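Local atomic coordinates of SCO1 protein homolog (Bacillus subtilis, PDB entry 1XZO), a protein that is necessary for inserting copper into the active site of cytochrome c oxidase and may play a role in copper homeostasis or redox signalling. Residues A[24-29]-A[100-105]; A[118-123]-A[146-151]. One frame throughout, in Å; residues are numbered along the deposited sequence.

Contact 1 of 2, residues A[24-29]-A[100-105]; sequences KNVSLE and NWDFLT. With CA (calcium ion), chain H.
The backbones approach most closely where the CA atoms of Val26 and Leu104 lie 7.9 Å apart, too far for main-chain pairing, and no hydrogen bond joins the two segments. The arrangement belongs to a thioredoxin-like fold: strand 101-104 is an outermost strand of the central mixed sheet, and the two-stranded antiparallel hairpin 17-19/25-27 packs against it through side chains. Val26 is the residue of the hairpin segment that reaches across, and it meets Leu104 and Asp102, two residues apart on strand 101-104. Its side chain crosses that of Leu104 at about a right angle, and one leucine branch, CD2, makes the closest approaches, at 3.7 Å from Val26 CB and 3.9 Å from Val26 CG2. CG1 of Val26 stands anti to the backbone N (chi1 177°) and adds a looser contact, 4.1 Å from Leu104 CD2. The other methyl, CG2, brushes the carboxylate of Asp102, with OD2 4.1 Å away. The carboxylate is engaged elsewhere: OD2 is hydrogen-bonded to Asn20 and OD1 forms a salt bridge with Arg71, two ties that probably restrict its rotation beside the valine. Strand 101-104 continues the parallel part of the sheet through backbone bonds from Asp102 to Ile72 and Ser74, while Val26 is backbone-bonded to Phe18, which the Leu104 side chain also touches. Beyond the end of strand 25-27 the chain turns, and the extended side chain of Glu29 carries its carboxylate to a modelled calcium ion, which lies 2.3 Å from OE2 and 2.7 Å from OE1; the site is doubtful in detail, because a modelled water stands impossibly close to the ion, at 1.2 Å.

Contact 2 of 2, residues A[118-123]-A[146-151]; sequences KSFKAI and GKVLKD
Ser119 and Phe120, in the last turn of helix 109-120, meet Val148 of strand 147-153, a helix-on-sheet packing of the thioredoxin-like fold in which the closest CA atoms are 7.0 Å apart, those of Phe120 and Val148. Ser119 contributes its backbone: its O lies 3.4 Å from Val148 CG2. The hydroxyl of Ser119 does not take part, being hydrogen-bonded to the backbone N of Glu14. Phe120 follows, its CG beside the backbone N (chi1 -65°), which swings the ring over to the strand. The same valine methyl, CG2, reaches the ring obliquely, 3.6 Å from Phe120 CE2 and equally far from CD2, while CG1 is more distant at 4.2 Å from CD2. The ring also meets that of Tyr140, with the planes about 45° apart, and the Val148 side chain also touches Tyr140, so strand 138-142, beside 147-153 in the sheet, takes part in the same packing. At Lys121 the chain leaves the helix with positive phi (57°), and its side chain folds back so that NZ donates a hydrogen bond to Lys118 O at 2.8 Å, while the residue makes a cation-pi contact with Tyr11. Val148 sits just before a classic beta bulge, where Leu149 and Lys150 both face Leu141. No hydrogen bond links the two segments, and Ser119 O is buried against a methyl group without a partner in the model; shape fit rather than polar pairing thus joins them, probably at some cost in unmet hydrogen bonding.

How the contacts relate
The two contacts come in series along the chain, contact 1 closing at 100-105 before contact 2 opens at 118-123, and strand 101-104 is followed in the chain by helix 109-120. Both reach the same mixed sheet, but at separated strands: contact 1 uses its outermost strand 101-104, whereas contact 2 uses strand 147-153, next to the other outermost strand, 11-12. Their centres lie about 17 Å apart, and the nearest atoms of the two, about 4 Å from each other, do not touch. Hairpin and helix are thus packed at different strands of one thioredoxin-like sheet, and both contacts lie away from the residues inferred to bind copper.

Contact 1 of 2, residues A[24-29]-A[100-105]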
ATOM      1  N   LYS A  24      -8.134  -9.717 -10.956  1.00 26.24           N
ATOM      2  CA  LYS A  24      -9.220  -8.774 -11.082  1.00 24.49           C
ATOM      3  C   LYS A  24      -8.675  -7.313 -11.244  1.00 24.95           C
ATOM      4  O   LYS A  24      -7.649  -6.958 -10.595  1.00 25.03           O
ATOM      5  CB  LYS A  24     -10.119  -8.814  -9.843  1.00 25.76           C
ATOM      6  CG  LYS A  24     -10.812 -10.121  -9.664  1.00 31.50           C
ATOM      7  CD  LYS A  24     -12.142  -9.945  -8.969  1.00 37.59           C
ATOM      8  NZ  LYS A  24     -13.755 -12.038 -10.364  1.00 72.04           N
ATOM      9  N   ASN A  25      -9.319  -6.512 -12.101  1.00 23.68           N
ATOM     10  CA  ASN A  25      -8.955  -5.107 -12.195  1.00 23.33           C
ATOM     11  C   ASN A  25      -9.267  -4.298 -10.908  1.00 21.28           C
ATOM     12  O   ASN A  25     -10.390  -4.281 -10.375  1.00 21.77           O
ATOM     13  CB  ASN A  25      -9.586  -4.404 -13.405  1.00 23.76           C
ATOM     14  CG  ASN A  25      -8.998  -4.836 -14.725  1.00 22.83           C
ATOM     15  OD1 ASN A  25      -7.979  -5.532 -14.821  1.00 29.49           O
ATOM     16  ND2 ASN A  25      -9.658  -4.416 -15.759  1.00 28.64           N
ATOM     17  N   VAL A  26      -8.272  -3.470 -10.543  1.00 22.43           N
ATOM     18  CA  VAL A  26      -8.367  -2.466  -9.499  1.00 21.33           C
ATOM     19  C   VAL A  26      -7.836  -1.123 -10.008  1.00 19.73           C
ATOM     20  O   VAL A  26      -6.770  -1.069 -10.523  1.00 21.09           O
ATOM     21  CB  VAL A  26      -7.552  -2.964  -8.251  1.00 22.38           C
ATOM     22  CG1 VAL A  26      -7.554  -1.921  -7.133  1.00 22.63           C
ATOM     23  CG2 VAL A  26      -8.178  -4.289  -7.782  1.00 22.62           C
ATOM     24  N   SER A  27      -8.659  -0.128  -9.900  1.00 21.55           N
ATOM     25  CA  SER A  27      -8.376   1.202 -10.445  1.00 20.66           C
ATOM     26  C   SER A  27      -8.455   2.303  -9.358  1.00 20.20           C
ATOM     27  O   SER A  27      -9.286   2.247  -8.439  1.00 20.82           O
ATOM     28  CB  SER A  27      -9.341   1.492 -11.613  1.00 22.40           C
ATOM     29  OG  SER A  27     -10.624   1.679 -11.090  1.00 20.86           O
ATOM     30  N   LEU A  28      -7.791   3.436  -9.616  1.00 18.52           N
ATOM     31  CA  LEU A  28      -8.059   4.617  -8.829  1.00 19.67           C
ATOM     32  C   LEU A  28      -9.519   4.972  -8.765  1.00 20.17           C
ATOM     33  O   LEU A  28     -10.054   5.307  -7.731  1.00 21.24           O
ATOM     34  CB  LEU A  28      -7.198   5.800  -9.271  1.00 19.39           C
ATOM     35  CG  LEU A  28      -7.412   7.116  -8.576  1.00 23.84           C
ATOM     36  CD1 LEU A  28      -8.713   7.577  -8.575  1.00 31.13           C
ATOM     37  CD2 LEU A  28      -6.912   6.950  -7.062  1.00 21.23           C
ATOM     38  N   GLU A  29     -10.239   4.878  -9.901  1.00 20.32           N
ATOM     39  CA  GLU A  29     -11.602   5.221  -9.935  1.00 23.48           C
ATOM     40  C   GLU A  29     -12.423   4.322  -9.009  1.00 23.55           C
ATOM     41  O   GLU A  29     -13.367   4.753  -8.402  1.00 24.43           O
ATOM     42  CB  GLU A  29     -12.112   5.144 -11.395  1.00 24.64           C
ATOM     43  CG  GLU A  29     -13.482   5.720 -11.555  1.00 25.99           C
ATOM     44  CD  GLU A  29     -14.006   5.545 -12.963  1.00 31.94           C
ATOM     45  OE1 GLU A  29     -13.306   5.015 -13.846  1.00 30.30           O
ATOM     46  OE2 GLU A  29     -15.154   5.903 -13.124  1.00 32.76           O
ATOM     47  N   ASN A 100     -10.238  -6.609   2.474  1.00 27.50           N
ATOM     48  CA  ASN A 100     -10.093  -5.175   2.170  1.00 26.01           C
ATOM     49  C   ASN A 100      -8.641  -4.869   1.845  1.00 25.67           C
ATOM     50  O   ASN A 100      -8.126  -3.776   2.110  1.00 27.18           O
ATOM     51  CB  ASN A 100     -10.543  -4.306   3.302  1.00 26.13           C
ATOM     52  CG  ASN A 100      -9.713  -4.519   4.583  1.00 23.00           C
ATOM     53  OD1 ASN A 100      -9.062  -5.578   4.740  1.00 27.68           O
ATOM     54  ND2 ASN A 100      -9.698  -3.513   5.451  1.00 23.06           N
ATOM     55  N   TRP A 101      -7.964  -5.853   1.304  1.00 25.06           N
ATOM     56  CA  TRP A 101      -6.577  -5.707   0.869  1.00 25.08           C
ATOM     57  C   TRP A 101      -6.393  -6.343  -0.495  1.00 24.66           C
ATOM     58  O   TRP A 101      -6.697  -7.544  -0.695  1.00 22.97           O
ATOM     59  CB  TRP A 101      -5.666  -6.397   1.885  1.00 24.20           C
ATOM     60  CG  TRP A 101      -4.219  -6.104   1.893  1.00 25.97           C
ATOM     61  CD1 TRP A 101      -3.443  -5.531   0.900  1.00 23.77           C
ATOM     62  CD2 TRP A 101      -3.330  -6.275   3.012  1.00 26.23           C
ATOM     63  NE1 TRP A 101      -2.140  -5.441   1.309  1.00 22.31           N
ATOM     64  CE2 TRP A 101      -2.045  -5.901   2.597  1.00 24.27           C
ATOM     65  CE3 TRP A 101      -3.480  -6.828   4.309  1.00 27.15           C
ATOM     66  CZ2 TRP A 101      -0.960  -5.938   3.435  1.00 23.79           C
ATOM     67  CZ3 TRP A 101      -2.394  -6.900   5.102  1.00 26.26           C
ATOM     68  CH2 TRP A 101      -1.177  -6.456   4.702  1.00 25.17           C
ATOM     69  N   ASP A 102      -5.869  -5.543  -1.435  1.00 23.13           N
ATOM     70  CA  ASP A 102      -5.375  -6.068  -2.721  1.00 22.34           C
ATOM     71  C   ASP A 102      -3.897  -5.890  -2.956  1.00 20.27           C
ATOM     72  O   ASP A 102      -3.320  -4.805  -2.665  1.00 19.15           O
ATOM     73  CB  ASP A 102      -6.139  -5.317  -3.864  1.00 20.36           C
ATOM     74  CG  ASP A 102      -7.616  -5.593  -3.830  1.00 27.04           C
ATOM     75  OD1 ASP A 102      -8.336  -4.819  -3.182  1.00 28.12           O
ATOM     76  OD2 ASP A 102      -8.130  -6.637  -4.363  1.00 30.29           O
ATOM     77  N   PHE A 103      -3.262  -6.935  -3.441  1.00 18.71           N
ATOM     78  CA  PHE A 103      -1.926  -6.911  -3.883  1.00 19.52           C
ATOM     79  C   PHE A 103      -1.942  -6.782  -5.391  1.00 19.59           C
ATOM     80  O   PHE A 103      -2.565  -7.589  -6.020  1.00 18.44           O
ATOM     81  CB  PHE A 103      -1.126  -8.137  -3.567  1.00 19.41           C
ATOM     82  CG  PHE A 103      -0.858  -8.267  -2.027  1.00 21.61           C
ATOM     83  CD1 PHE A 103      -1.898  -8.521  -1.163  1.00 24.71           C
ATOM     84  CD2 PHE A 103       0.404  -8.084  -1.529  1.00 24.44           C
ATOM     85  CE1 PHE A 103      -1.651  -8.612   0.217  1.00 28.23           C
ATOM     86  CE2 PHE A 103       0.650  -8.166  -0.114  1.00 25.74           C
ATOM     87  CZ  PHE A 103      -0.347  -8.448   0.729  1.00 24.36           C
ATOM     88  N   LEU A 104      -1.237  -5.788  -5.913  1.00 16.99           N
ATOM     89  CA  LEU A 104      -1.397  -5.402  -7.380  1.00 17.44           C
ATOM     90  C   LEU A 104      -0.165  -5.679  -8.196  1.00 18.96           C
ATOM     91  O   LEU A 104       0.984  -5.590  -7.761  1.00 16.65           O
ATOM     92  CB  LEU A 104      -1.731  -3.920  -7.493  1.00 15.12           C
ATOM     93  CG  LEU A 104      -3.037  -3.430  -6.891  1.00 18.43           C
ATOM     94  CD1 LEU A 104      -3.396  -2.026  -7.182  1.00 15.58           C
ATOM     95  CD2 LEU A 104      -4.298  -4.345  -7.150  1.00 21.08           C
ATOM     96  N   THR A 105      -0.369  -6.042  -9.482  1.00 19.05           N
ATOM     97  CA  THR A 105       0.679  -6.240 -10.491  1.00 20.65           C
ATOM     98  C   THR A 105      -0.048  -5.891 -11.821  1.00 16.24           C
ATOM     99  O   THR A 105      -1.104  -5.207 -11.814  1.00 17.40           O
ATOM    100  CB  THR A 105       1.403  -7.656 -10.587  1.00 19.50           C
ATOM    101  OG1 THR A 105       0.314  -8.661 -10.585  1.00 29.06           O
ATOM    102  CG2 THR A 105       2.141  -7.981  -9.283  1.00 31.08           C
TER
HETATM  103 CA    CA H1008     -15.125   6.292 -15.423  1.00 34.42          CA
HETATM  104  O   HOH W   1     -15.456   5.102 -15.362  1.00 16.91           O

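Contact 2 of 2, residues A[118-123]-A[146-151]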
ATOM      1  N   LYS A 118       5.370  10.061  -9.415  1.00 20.38           N
ATOM      2  CA  LYS A 118       4.314  11.093  -9.516  1.00 21.82           C
ATOM      3  C   LYS A 118       3.292  11.161  -8.417  1.00 22.50           C
ATOM      4  O   LYS A 118       2.997  12.201  -7.904  1.00 24.13           O
ATOM      5  CB  LYS A 118       3.557  11.008 -10.903  1.00 21.80           C
ATOM      6  CG  LYS A 118       4.540  11.062 -12.108  1.00 27.93           C
ATOM      7  CD  LYS A 118       3.743  11.175 -13.491  1.00 35.05           C
ATOM      8  CE  LYS A 118       3.867   9.954 -14.494  1.00 40.86           C
ATOM      9  NZ  LYS A 118       2.585   9.406 -15.243  1.00 40.22           N
ATOM     10  N   SER A 119       2.751  10.003  -8.048  1.00 20.88           N
ATOM     11  CA  SER A 119       1.672   9.903  -7.102  1.00 19.77           C
ATOM     12  C   SER A 119       2.134  10.118  -5.658  1.00 19.93           C
ATOM     13  O   SER A 119       1.400  10.667  -4.910  1.00 19.22           O
ATOM     14  CB  SER A 119       1.074   8.510  -7.149  1.00 22.79           C
ATOM     15  OG  SER A 119       0.413   8.363  -8.473  1.00 21.91           O
ATOM     16  N   PHE A 120       3.261   9.544  -5.320  1.00 18.30           N
ATOM     17  CA  PHE A 120       3.661   9.404  -3.851  1.00 21.53           C
ATOM     18  C   PHE A 120       5.005  10.025  -3.562  1.00 24.11           C
ATOM     19  O   PHE A 120       5.446  10.043  -2.420  1.00 24.85           O
ATOM     20  CB  PHE A 120       3.708   7.921  -3.438  1.00 20.51           C
ATOM     21  CG  PHE A 120       2.362   7.237  -3.484  1.00 19.45           C
ATOM     22  CD1 PHE A 120       2.060   6.330  -4.570  1.00 23.02           C
ATOM     23  CD2 PHE A 120       1.353   7.473  -2.539  1.00 17.53           C
ATOM     24  CE1 PHE A 120       0.788   5.767  -4.696  1.00 19.13           C
ATOM     25  CE2 PHE A 120       0.129   6.861  -2.632  1.00 21.48           C
ATOM     26  CZ  PHE A 120      -0.137   5.957  -3.729  1.00 20.21           C
ATOM     27  N   LYS A 121       5.652  10.530  -4.599  1.00 24.66           N
ATOM     28  CA  LYS A 121       6.987  11.096  -4.556  1.00 25.85           C
ATOM     29  C   LYS A 121       7.992  10.100  -4.026  1.00 25.69           C
ATOM     30  O   LYS A 121       8.934  10.463  -3.370  1.00 27.30           O
ATOM     31  CB  LYS A 121       6.993  12.484  -3.808  1.00 26.97           C
ATOM     32  CG  LYS A 121       5.742  13.347  -3.995  1.00 28.58           C
ATOM     33  CD  LYS A 121       5.601  13.749  -5.417  1.00 32.39           C
ATOM     34  CE  LYS A 121       4.364  14.546  -5.701  1.00 35.63           C
ATOM     35  NZ  LYS A 121       4.161  14.653  -7.192  1.00 35.75           N
ATOM     36  N   ALA A 122       7.796   8.832  -4.382  1.00 25.85           N
ATOM     37  CA  ALA A 122       8.570   7.672  -3.926  1.00 24.27           C
ATOM     38  C   ALA A 122       9.422   7.193  -5.059  1.00 25.54           C
ATOM     39  O   ALA A 122       8.934   7.128  -6.214  1.00 25.08           O
ATOM     40  CB  ALA A 122       7.580   6.516  -3.498  1.00 25.36           C
ATOM     41  N   ILE A 123      10.659   6.843  -4.713  1.00 22.62           N
ATOM     42  CA  ILE A 123      11.615   6.227  -5.570  1.00 22.10           C
ATOM     43  C   ILE A 123      11.559   4.758  -5.281  1.00 25.57           C
ATOM     44  O   ILE A 123      12.144   4.278  -4.305  1.00 25.95           O
ATOM     45  CB  ILE A 123      13.055   6.750  -5.319  1.00 22.36           C
ATOM     46  CG1 ILE A 123      13.084   8.240  -5.525  1.00 23.26           C
ATOM     47  CG2 ILE A 123      13.980   6.001  -6.237  1.00 22.18           C
ATOM     48  N   GLY A 146      -8.833  10.707  -3.947  1.00 28.11           N
ATOM     49  CA  GLY A 146      -7.601  10.376  -4.551  1.00 25.15           C
ATOM     50  C   GLY A 146      -6.413  11.245  -4.313  1.00 25.62           C
ATOM     51  O   GLY A 146      -5.414  11.157  -5.030  1.00 25.33           O
ATOM     52  N   LYS A 147      -6.405  11.967  -3.210  1.00 25.01           N
ATOM     53  CA  LYS A 147      -5.199  12.724  -2.841  1.00 25.40           C
ATOM     54  C   LYS A 147      -4.405  12.029  -1.714  1.00 24.25           C
ATOM     55  O   LYS A 147      -5.040  11.523  -0.770  1.00 25.57           O
ATOM     56  CB  LYS A 147      -5.559  14.100  -2.378  1.00 27.11           C
ATOM     57  CG  LYS A 147      -5.824  15.084  -3.502  1.00 33.24           C
ATOM     58  CD  LYS A 147      -5.499  16.551  -3.049  1.00 40.22           C
ATOM     59  CE  LYS A 147      -5.050  17.498  -4.205  1.00 45.80           C
ATOM     60  NZ  LYS A 147      -5.486  18.974  -3.914  1.00 48.52           N
ATOM     61  N   VAL A 148      -3.103  12.017  -1.831  1.00 22.28           N
ATOM     62  CA  VAL A 148      -2.229  11.490  -0.719  1.00 22.02           C
ATOM     63  C   VAL A 148      -2.240  12.552   0.416  1.00 23.32           C
ATOM     64  O   VAL A 148      -1.951  13.733   0.193  1.00 23.82           O
ATOM     65  CB  VAL A 148      -0.848  11.205  -1.157  1.00 21.91           C
ATOM     66  CG1 VAL A 148      -0.060  10.527  -0.059  1.00 22.60           C
ATOM     67  CG2 VAL A 148      -0.867  10.345  -2.427  1.00 22.19           C
ATOM     68  N   LEU A 149      -2.607  12.128   1.623  1.00 23.07           N
ATOM     69  CA  LEU A 149      -2.756  13.058   2.738  1.00 24.87           C
ATOM     70  C   LEU A 149      -1.598  12.988   3.737  1.00 24.80           C
ATOM     71  O   LEU A 149      -1.179  14.036   4.212  1.00 22.79           O
ATOM     72  CB  LEU A 149      -4.009  12.735   3.481  1.00 26.47           C
ATOM     73  CG  LEU A 149      -5.256  12.680   2.670  1.00 27.57           C
ATOM     74  CD1 LEU A 149      -6.352  12.216   3.606  1.00 29.02           C
ATOM     75  CD2 LEU A 149      -5.537  14.046   2.082  1.00 29.16           C
ATOM     76  N   LYS A 150      -1.003  11.805   3.906  1.00 24.90           N
ATOM     77  CA  LYS A 150       0.035  11.540   4.880  1.00 26.05           C
ATOM     78  C   LYS A 150       0.893  10.367   4.488  1.00 25.10           C
ATOM     79  O   LYS A 150       0.435   9.427   3.785  1.00 23.03           O
ATOM     80  CB  LYS A 150      -0.616  11.308   6.293  1.00 27.99           C
ATOM     81  CG  LYS A 150      -0.060  12.209   7.372  1.00 36.18           C
ATOM     82  CD  LYS A 150      -0.954  13.424   7.589  1.00 41.23           C
ATOM     83  CE  LYS A 150      -0.140  14.700   7.784  1.00 45.82           C
ATOM     84  NZ  LYS A 150       0.660  14.752   9.070  1.00 45.97           N
ATOM     85  N   ASP A 151       2.134  10.374   4.988  1.00 22.84           N
ATOM     86  CA  ASP A 151       3.054   9.275   4.912  1.00 23.35           C
ATOM     87  C   ASP A 151       3.566   8.929   6.314  1.00 23.56           C
ATOM     88  O   ASP A 151       3.523   9.777   7.250  1.00 24.94           O
ATOM     89  CB  ASP A 151       4.239   9.512   4.009  1.00 23.60           C
ATOM     90  CG  ASP A 151       5.145  10.659   4.448  1.00 31.89           C
ATOM     91  OD1 ASP A 151       4.669  11.765   4.789  1.00 37.28           O
ATOM     92  OD2 ASP A 151       6.367  10.507   4.523  1.00 45.18           O
TER